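Local atomic coordinates of bifunctional GH43-CE protein (Bacteroides eggerthii, PDB entry 6MLY), a protein that probably combines xylan-directed β-xylosidase activity of a family 43 glycoside hydrolase with a carbohydrate esterase domain of the α/β-hydrolase type. Residues A[622-627]-A[632-637]; A[638-643]-A[718-723]; A[726-731]-A[745-750]. All coordinates share one frame; numbering follows the deposited sequence.

Contact 1: residues A[622-627]-A[632-637]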
loop_
_atom_site.group_PDB
_atom_site.type_symbol
_atom_site.label_atom_id
_atom_site.label_comp_id
_atom_site.label_asym_id
_atom_site.label_seq_id
_atom_site.Cartn_x
_atom_site.Cartn_y
_atom_site.Cartn_z
ATOM N N ILE A 622 9.514 18.779 20.729
ATOM C CA ILE A 622 9.859 17.423 20.290
ATOM C C ILE A 622 10.287 16.596 21.518
ATOM O O ILE A 622 11.408 16.742 22.022
ATOM C CB ILE A 622 10.962 17.459 19.212
ATOM C CG1 ILE A 622 10.519 18.248 17.974
ATOM C CG2 ILE A 622 11.409 16.048 18.856
ATOM C CD1 ILE A 622 11.569 18.357 16.888
ATOM N N GLY A 623 9.387 15.731 22.002
ATOM C CA GLY A 623 9.730 14.723 23.013
ATOM C C GLY A 623 10.472 13.553 22.387
ATOM O O GLY A 623 10.578 13.474 21.168
ATOM N N ILE A 624 10.988 12.642 23.218
ATOM C CA ILE A 624 11.689 11.451 22.733
ATOM C C ILE A 624 11.732 10.411 23.855
ATOM O O ILE A 624 11.871 10.760 25.022
ATOM C CB ILE A 624 13.102 11.801 22.223
ATOM C CG1 ILE A 624 13.761 10.617 21.508
ATOM C CG2 ILE A 624 13.978 12.328 23.352
ATOM C CD1 ILE A 624 14.952 10.998 20.658
ATOM N N THR A 625 11.626 9.135 23.474
ATOM C CA THR A 625 11.550 8.032 24.419
ATOM C C THR A 625 11.990 6.735 23.731
ATOM O O THR A 625 12.167 6.696 22.521
ATOM C CB THR A 625 10.138 7.943 25.013
ATOM O OG1 THR A 625 10.092 6.859 25.942
ATOM C CG2 THR A 625 9.070 7.759 23.957
ATOM N N GLY A 626 12.181 5.680 24.528
ATOM C CA GLY A 626 12.567 4.365 24.020
ATOM C C GLY A 626 12.867 3.394 25.148
ATOM O O GLY A 626 13.081 3.814 26.277
ATOM N N PHE A 627 12.864 2.093 24.832
ATOM C CA PHE A 627 13.134 1.039 25.817
ATOM C C PHE A 627 14.539 0.475 25.571
ATOM O O PHE A 627 14.972 0.361 24.430
ATOM C CB PHE A 627 12.025 -0.025 25.827
ATOM C CG PHE A 627 11.662 -0.676 24.513
ATOM C CD1 PHE A 627 10.819 -0.044 23.609
ATOM C CD2 PHE A 627 12.100 -1.958 24.211
ATOM C CE1 PHE A 627 10.464 -0.657 22.413
ATOM C CE2 PHE A 627 11.743 -2.571 23.019
ATOM C CZ PHE A 627 10.925 -1.921 22.120
ATOM N N HIS A 632 18.638 4.501 26.100
ATOM C CA HIS A 632 20.026 4.963 26.065
ATOM C C HIS A 632 20.196 6.102 25.053
ATOM O O HIS A 632 20.753 7.144 25.392
ATOM C CB HIS A 632 20.984 3.811 25.734
ATOM C CG HIS A 632 22.348 4.275 25.350
ATOM N ND1 HIS A 632 22.713 4.479 24.031
ATOM C CD2 HIS A 632 23.427 4.591 26.097
ATOM C CE1 HIS A 632 23.961 4.895 23.983
ATOM N NE2 HIS A 632 24.422 4.974 25.240
ATOM N N LEU A 633 19.735 5.882 23.813
ATOM C CA LEU A 633 19.946 6.828 22.711
ATOM C C LEU A 633 19.077 8.080 22.901
ATOM O O LEU A 633 19.515 9.196 22.591
ATOM C CB LEU A 633 19.652 6.130 21.379
ATOM C CG LEU A 633 20.700 5.113 20.925
ATOM C CD1 LEU A 633 20.179 4.261 19.775
ATOM C CD2 LEU A 633 21.995 5.802 20.524
ATOM N N ALA A 634 17.857 7.891 23.419
ATOM C CA ALA A 634 16.968 9.002 23.768
ATOM C C ALA A 634 17.597 9.849 24.885
ATOM O O ALA A 634 17.545 11.077 24.847
ATOM C CB ALA A 634 15.615 8.474 24.176
ATOM N N SER A 635 18.195 9.183 25.877
ATOM C CA SER A 635 18.838 9.861 27.005
ATOM C C SER A 635 20.052 10.665 26.522
ATOM O O SER A 635 20.160 11.857 26.813
ATOM C CB SER A 635 19.216 8.879 28.081
ATOM O OG SER A 635 18.057 8.298 28.661
ATOM N N LEU A 636 20.942 9.995 25.774
ATOM C CA LEU A 636 22.182 10.581 25.242
ATOM C C LEU A 636 21.847 11.779 24.345
ATOM O O LEU A 636 22.601 12.746 24.302
ATOM C CB LEU A 636 22.952 9.503 24.468
ATOM C CG LEU A 636 24.351 9.890 23.991
ATOM C CD1 LEU A 636 25.291 10.076 25.170
ATOM C CD2 LEU A 636 24.909 8.847 23.038
ATOM N N ALA A 637 20.716 11.687 23.629
ATOM C CA ALA A 637 20.151 12.791 22.854
ATOM C C ALA A 637 19.745 13.938 23.788
ATOM O O ALA A 637 19.999 15.096 23.485
ATOM C CB ALA A 637 18.975 12.303 22.050
#

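Contact 2: residues A[638-643]-A[718-723]. With NA (sodium ion), chain H.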
loop_
_atom_site.group_PDB
_atom_site.type_symbol
_atom_site.label_atom_id
_atom_site.label_comp_id
_atom_site.label_asym_id
_atom_site.label_seq_id
_atom_site.Cartn_x
_atom_site.Cartn_y
_atom_site.Cartn_z
ATOM N N GLY A 638 19.115 13.590 24.919
ATOM C CA GLY A 638 18.669 14.540 25.957
ATOM C C GLY A 638 19.794 15.397 26.524
ATOM O O GLY A 638 19.643 16.615 26.668
ATOM N N THR A 639 20.933 14.774 26.839
ATOM C CA THR A 639 21.996 15.478 27.555
ATOM C C THR A 639 22.930 16.211 26.580
ATOM O O THR A 639 23.740 17.036 27.028
ATOM C CB THR A 639 22.763 14.549 28.512
ATOM O OG1 THR A 639 23.457 13.541 27.780
ATOM C CG2 THR A 639 21.865 13.878 29.527
ATOM N N THR A 640 22.809 15.951 25.271
ATOM C CA THR A 640 23.782 16.476 24.291
ATOM C C THR A 640 23.170 17.572 23.401
ATOM O O THR A 640 23.778 17.966 22.407
ATOM C CB THR A 640 24.409 15.333 23.483
ATOM O OG1 THR A 640 23.377 14.633 22.789
ATOM C CG2 THR A 640 25.192 14.384 24.364
ATOM N N ASN A 641 22.007 18.102 23.797
ATOM C CA ASN A 641 21.456 19.329 23.222
ATOM C C ASN A 641 22.571 20.366 23.049
ATOM O O ASN A 641 23.081 20.898 24.024
ATOM C CB ASN A 641 20.345 19.929 24.092
ATOM C CG ASN A 641 18.978 19.332 23.829
ATOM O OD1 ASN A 641 18.765 18.662 22.820
ATOM N ND2 ASN A 641 18.036 19.590 24.720
ATOM N N GLY A 642 22.937 20.637 21.796
ATOM C CA GLY A 642 23.845 21.718 21.451
ATOM C C GLY A 642 25.298 21.282 21.445
ATOM O O GLY A 642 26.184 22.116 21.284
ATOM N N VAL A 643 25.542 19.975 21.591
ATOM C CA VAL A 643 26.896 19.434 21.622
ATOM C C VAL A 643 27.257 18.898 20.232
ATOM O O VAL A 643 26.597 17.988 19.717
ATOM C CB VAL A 643 27.030 18.334 22.690
ATOM C CG1 VAL A 643 28.451 17.793 22.757
ATOM C CG2 VAL A 643 26.568 18.824 24.054
ATOM N N ILE A 718 25.362 10.483 31.151
ATOM C CA ILE A 718 25.699 11.199 32.403
ATOM C C ILE A 718 26.760 12.275 32.121
ATOM O O ILE A 718 26.654 13.391 32.609
ATOM C CB ILE A 718 26.135 10.218 33.520
ATOM C CG1 ILE A 718 24.941 9.443 34.090
ATOM C CG2 ILE A 718 26.908 10.940 34.613
ATOM C CD1 ILE A 718 25.297 8.433 35.166
ATOM N N THR A 719 27.768 11.926 31.317
ATOM C CA THR A 719 28.872 12.813 30.944
ATOM C C THR A 719 28.383 14.238 30.634
ATOM O O THR A 719 29.053 15.197 30.997
ATOM C CB THR A 719 29.636 12.239 29.742
ATOM O OG1 THR A 719 30.088 10.938 30.119
ATOM C CG2 THR A 719 30.813 13.082 29.298
ATOM N N TYR A 720 27.229 14.370 29.969
ATOM C CA TYR A 720 26.836 15.613 29.291
ATOM C C TYR A 720 25.696 16.338 30.025
ATOM O O TYR A 720 25.062 17.221 29.435
ATOM C CB TYR A 720 26.428 15.297 27.845
ATOM C CG TYR A 720 27.411 14.440 27.081
ATOM C CD1 TYR A 720 28.502 15.007 26.439
ATOM C CD2 TYR A 720 27.261 13.065 27.002
ATOM C CE1 TYR A 720 29.419 14.231 25.751
ATOM C CE2 TYR A 720 28.167 12.276 26.315
ATOM C CZ TYR A 720 29.252 12.861 25.685
ATOM O OH TYR A 720 30.157 12.105 25.002
ATOM N N ILE A 721 25.440 15.986 31.294
ATOM C CA ILE A 721 24.332 16.573 32.082
ATOM C C ILE A 721 24.721 17.979 32.565
ATOM O O ILE A 721 25.812 18.192 33.097
ATOM C CB ILE A 721 23.946 15.692 33.287
ATOM C CG1 ILE A 721 23.527 14.280 32.878
ATOM C CG2 ILE A 721 22.862 16.375 34.110
ATOM C CD1 ILE A 721 23.353 13.339 34.054
ATOM N N ASP A 722 23.778 18.917 32.435
ATOM C CA ASP A 722 23.938 20.276 32.915
ATOM C C ASP A 722 22.551 20.806 33.298
ATOM O O ASP A 722 21.560 20.099 33.150
ATOM C CB ASP A 722 24.679 21.127 31.878
ATOM C CG ASP A 722 23.826 21.553 30.700
ATOM O OD1 ASP A 722 23.998 20.971 29.601
ATOM O OD2 ASP A 722 23.007 22.472 30.887
ATOM N N LYS A 723 22.498 22.057 33.767
ATOM C CA LYS A 723 21.301 22.648 34.387
ATOM C C LYS A 723 20.232 22.926 33.314
ATOM O O LYS A 723 19.034 22.912 33.608
ATOM C CB LYS A 723 21.648 23.944 35.137
ATOM C CG LYS A 723 23.004 23.993 35.838
ATOM C CD LYS A 723 23.115 23.081 37.045
ATOM C CE LYS A 723 24.526 22.972 37.596
ATOM N NZ LYS A 723 24.554 22.348 38.941
HETATM NA NA NA H . 24.526 19.013 28.170
#

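Contact 3: residues A[726-731]-A[745-750]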
loop_
_atom_site.group_PDB
_atom_site.type_symbol
_atom_site.label_atom_id
_atom_site.label_comp_id
_atom_site.label_asym_id
_atom_site.label_seq_id
_atom_site.Cartn_x
_atom_site.Cartn_y
_atom_site.Cartn_z
ATOM N N PRO A 726 17.099 19.123 29.179
ATOM C CA PRO A 726 15.666 18.956 29.427
ATOM C C PRO A 726 15.327 18.183 30.712
ATOM O O PRO A 726 16.203 17.603 31.342
ATOM C CB PRO A 726 15.168 18.149 28.216
ATOM C CG PRO A 726 16.298 18.219 27.211
ATOM C CD PRO A 726 17.558 18.322 28.035
ATOM N N LYS A 727 14.038 18.183 31.065
ATOM C CA LYS A 727 13.491 17.357 32.137
ATOM C C LYS A 727 13.430 15.897 31.673
ATOM O O LYS A 727 13.102 15.625 30.519
ATOM C CB LYS A 727 12.093 17.849 32.526
ATOM C CG LYS A 727 12.007 18.579 33.857
ATOM C CD LYS A 727 12.734 19.903 33.901
ATOM C CE LYS A 727 13.093 20.316 35.314
ATOM N NZ LYS A 727 11.907 20.386 36.206
ATOM N N PHE A 728 13.726 14.968 32.588
ATOM C CA PHE A 728 13.738 13.534 32.302
ATOM C C PHE A 728 12.694 12.810 33.157
ATOM O O PHE A 728 12.311 13.289 34.209
ATOM C CB PHE A 728 15.121 12.944 32.577
ATOM C CG PHE A 728 16.149 13.277 31.529
ATOM C CD1 PHE A 728 16.757 14.520 31.505
ATOM C CD2 PHE A 728 16.498 12.350 30.558
ATOM C CE1 PHE A 728 17.698 14.827 30.534
ATOM C CE2 PHE A 728 17.431 12.662 29.581
ATOM C CZ PHE A 728 18.027 13.900 29.570
ATOM N N ILE A 729 12.248 11.647 32.681
ATOM C CA ILE A 729 11.568 10.664 33.512
ATOM C C ILE A 729 12.203 9.303 33.222
ATOM O O ILE A 729 12.070 8.793 32.121
ATOM C CB ILE A 729 10.047 10.652 33.261
ATOM C CG1 ILE A 729 9.378 11.901 33.841
ATOM C CG2 ILE A 729 9.417 9.372 33.798
ATOM C CD1 ILE A 729 7.875 11.793 33.991
ATOM N N VAL A 730 12.896 8.738 34.214
ATOM C CA VAL A 730 13.518 7.432 34.084
ATOM C C VAL A 730 12.603 6.407 34.755
ATOM O O VAL A 730 12.085 6.671 35.835
ATOM C CB VAL A 730 14.931 7.413 34.693
ATOM C CG1 VAL A 730 15.588 6.051 34.528
ATOM C CG2 VAL A 730 15.810 8.506 34.104
ATOM N N ILE A 731 12.416 5.256 34.095
ATOM C CA ILE A 731 11.530 4.177 34.561
ATOM C C ILE A 731 12.260 2.834 34.417
ATOM O O ILE A 731 12.897 2.584 33.392
ATOM C CB ILE A 731 10.199 4.181 33.783
ATOM C CG1 ILE A 731 9.553 5.572 33.755
ATOM C CG2 ILE A 731 9.253 3.125 34.339
ATOM C CD1 ILE A 731 8.231 5.630 33.016
ATOM N N ILE A 745 19.196 4.198 38.165
ATOM C CA ILE A 745 19.381 4.953 39.429
ATOM C C ILE A 745 20.646 5.822 39.347
ATOM O O ILE A 745 20.608 6.993 39.721
ATOM C CB ILE A 745 19.386 4.019 40.657
ATOM C CG1 ILE A 745 18.076 3.232 40.764
ATOM C CG2 ILE A 745 19.662 4.814 41.924
ATOM C CD1 ILE A 745 18.113 2.080 41.738
ATOM N N PHE A 746 21.752 5.249 38.854
ATOM C CA PHE A 746 22.954 6.019 38.511
ATOM C C PHE A 746 22.561 7.284 37.735
ATOM O O PHE A 746 23.038 8.371 38.032
ATOM C CB PHE A 746 23.926 5.220 37.633
ATOM C CG PHE A 746 24.574 4.002 38.247
ATOM C CD1 PHE A 746 24.609 3.806 39.621
ATOM C CD2 PHE A 746 25.190 3.059 37.433
ATOM C CE1 PHE A 746 25.217 2.684 40.162
ATOM C CE2 PHE A 746 25.802 1.940 37.981
ATOM C CZ PHE A 746 25.816 1.755 39.345
ATOM N N PHE A 747 21.693 7.117 36.732
ATOM C CA PHE A 747 21.310 8.184 35.817
ATOM C C PHE A 747 20.417 9.203 36.538
ATOM O O PHE A 747 20.666 10.400 36.468
ATOM C CB PHE A 747 20.650 7.586 34.567
ATOM C CG PHE A 747 20.295 8.571 33.479
ATOM C CD1 PHE A 747 21.193 9.548 33.076
ATOM C CD2 PHE A 747 19.069 8.505 32.837
ATOM C CE1 PHE A 747 20.864 10.444 32.069
ATOM C CE2 PHE A 747 18.744 9.396 31.823
ATOM C CZ PHE A 747 19.642 10.367 31.443
ATOM N N SER A 748 19.377 8.724 37.226
ATOM C CA SER A 748 18.427 9.612 37.902
ATOM C C SER A 748 19.120 10.449 38.989
ATOM O O SER A 748 18.755 11.606 39.181
ATOM C CB SER A 748 17.246 8.855 38.457
ATOM O OG SER A 748 17.530 7.474 38.570
ATOM N N GLU A 749 20.119 9.885 39.683
ATOM C CA GLU A 749 20.849 10.643 40.722
ATOM C C GLU A 749 21.657 11.765 40.056
ATOM O O GLU A 749 21.624 12.906 40.504
ATOM C CB GLU A 749 21.759 9.754 41.580
ATOM C CG GLU A 749 21.026 8.914 42.616
ATOM C CD GLU A 749 20.091 9.662 43.555
ATOM O OE1 GLU A 749 20.530 10.022 44.699
ATOM O OE2 GLU A 749 18.914 9.851 43.172
ATOM N N ALA A 750 22.381 11.429 38.986
ATOM C CA ALA A 750 23.216 12.393 38.288
ATOM C C ALA A 750 22.356 13.583 37.839
ATOM O O ALA A 750 22.753 14.738 38.007
ATOM C CB ALA A 750 23.912 11.719 37.133
#

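Contact 1: residues A[622-627]-A[632-637]
Ile624 and Ala634 meet across the strand–elbow–helix unit at the centre of the α/β-hydrolase esterase domain, where strand 621-627 runs through a tight turn into helix 629-639. Gly626 opens a GxSxG sequence that spans the turn, consistent with a nucleophile elbow of the kind that carries the serine of such esterases. The helix folds back over the strand, with the two N-to-C directions 148° apart and the short axes approaching to 7.0 Å, well inside the roughly 10 Å usual for a helix lying on a sheet.

Small residues make this closeness possible. The methyl CB of Ala634 lies 4.0 Å from Thr625 C and 4.4 Å from Gly626 N, so that it rests on the backbone of the strand itself, beside a glycine that adds no side chain there. Ile624 supplies the bulk next to it. Its CG1 branch, anti to the backbone N (chi1 -171°), passes 3.9 Å from Ala634 CB, and the extended chain carries CD1 on to a looser contact, 4.5 Å from Ala637 CB one helical turn later. Val550 and Val601 also pack on Ile624. Thr625 points from the opposite face of the strand, and its OG1 is hydrogen-bonded to Val673 O in the neighbouring strand.

No hydrogen bond joins the strand to the helix; the backbone of residues 622-625 bonds to the neighbouring strands, while Leu636 N and Ala637 N bond within the helix. Cohesion across the interface therefore rests on dispersion forces and on the burial of methyl and methylene groups.

Contact 2: residues A[638-643]-A[718-723]
Thr640 and Tyr720 are brought together by their first torsions: chi1 of 60° leaves the CG2 of Thr640 anti to its carbonyl carbon, while chi1 of -49° swings the tyrosine ring alongside its own backbone N. The methyl then lies over one face of the ring, 3.8 Å from CG2 to the centroid and 25° off the normal, a CH-pi contact displaced toward the CG–CD2 rim. Thr719 CG2 covers the opposite face, and Tyr720 OH is hydrogen-bonded to Leu714 O.

Beside this pair sits a sodium ion, bound by Thr639 O at 2.4 Å, Tyr720 O at 2.3 Å and Asp722 OD1 at 2.5 Å; both carboxylate oxygens of Asp725 complete the site. Thr639 O and Tyr720 O lie 2.8 Å apart, both bound to the ion and not hydrogen-bonded to each other. The carboxylates of Asp722 and Asp725, if both ionised, would more than balance its single positive charge. Elsewhere on the same threonine, Thr639 CG2 packs on Ile721 CG1 at 3.8 Å, while OG1 is hydrogen-bonded to Pro717 O.

Sodium thus joins the C-terminal end of helix 629-639 to the loop leading into strand 727-733, with helix 741-752 packed against Ile718 and Ile721 and strand 645-648 against Thr719.

Contact 3: residues A[726-731]-A[745-750]
Phe728 and Phe747 form the aromatic part of this contact, an offset edge-to-face pair with centroids 5.4 Å apart and planes at 84°. The edge of Phe747 is directed toward the face of Phe728, displaced to the CD2–CE2 side of that ring. Its leading atom, CZ, comes 3.7 Å from Phe728 CE2 and 3.8 Å from Phe728 CD2. A first torsion of -175°, with CG opposite the backbone N, extends the Phe747 ring from the helix toward the strand.

Aliphatic packing supports the same ring two residues further along the strand. Val730 holds CG2 beside its own backbone N, and this methyl approaches Phe747 CD2 to 3.5 Å and CE2 to 3.8 Å, meeting the ring obliquely. A single helical side chain is in this way received by two strand residues that project from the same face of the sheet. The pairing belongs to a β-α-β crossover of the esterase domain, in which strand 727-733 leads through helix 741-752 to the parallel strand 757-763.

Polar interactions lie around the interface and not across it. Ser748 OG is hydrogen-bonded to Ser744 O within the helix, and the Phe728 backbone is hydrogen-bonded to Arg756 and Glu758 at the adjoining strand. Further packing comes from Asn674, which touches both Val730 and Phe747, and from Ile718, whose side chain rests on Phe747.

Overall arrangement
Along the chain the three contacts follow one another in series, neither nested nor crossing, and all lie in the esterase domain. Contact 1 closes the short elbow between strand 621-627 and helix 629-639. Contact 2 starts where that helix ends and closes a loop of 74 intervening residues, which includes strand 671-675. Contact 3 then spans 13 residues, returning helix 741-752 to strand 727-733 of the same sheet. In space the three adjoin: Leu636 packs on Tyr720, Ser635 touches Phe728 and Phe747, and Ile721 meets Ala750. Helices 629-639 and 741-752 and the sodium-binding loop thus pack against one another beside the sheet.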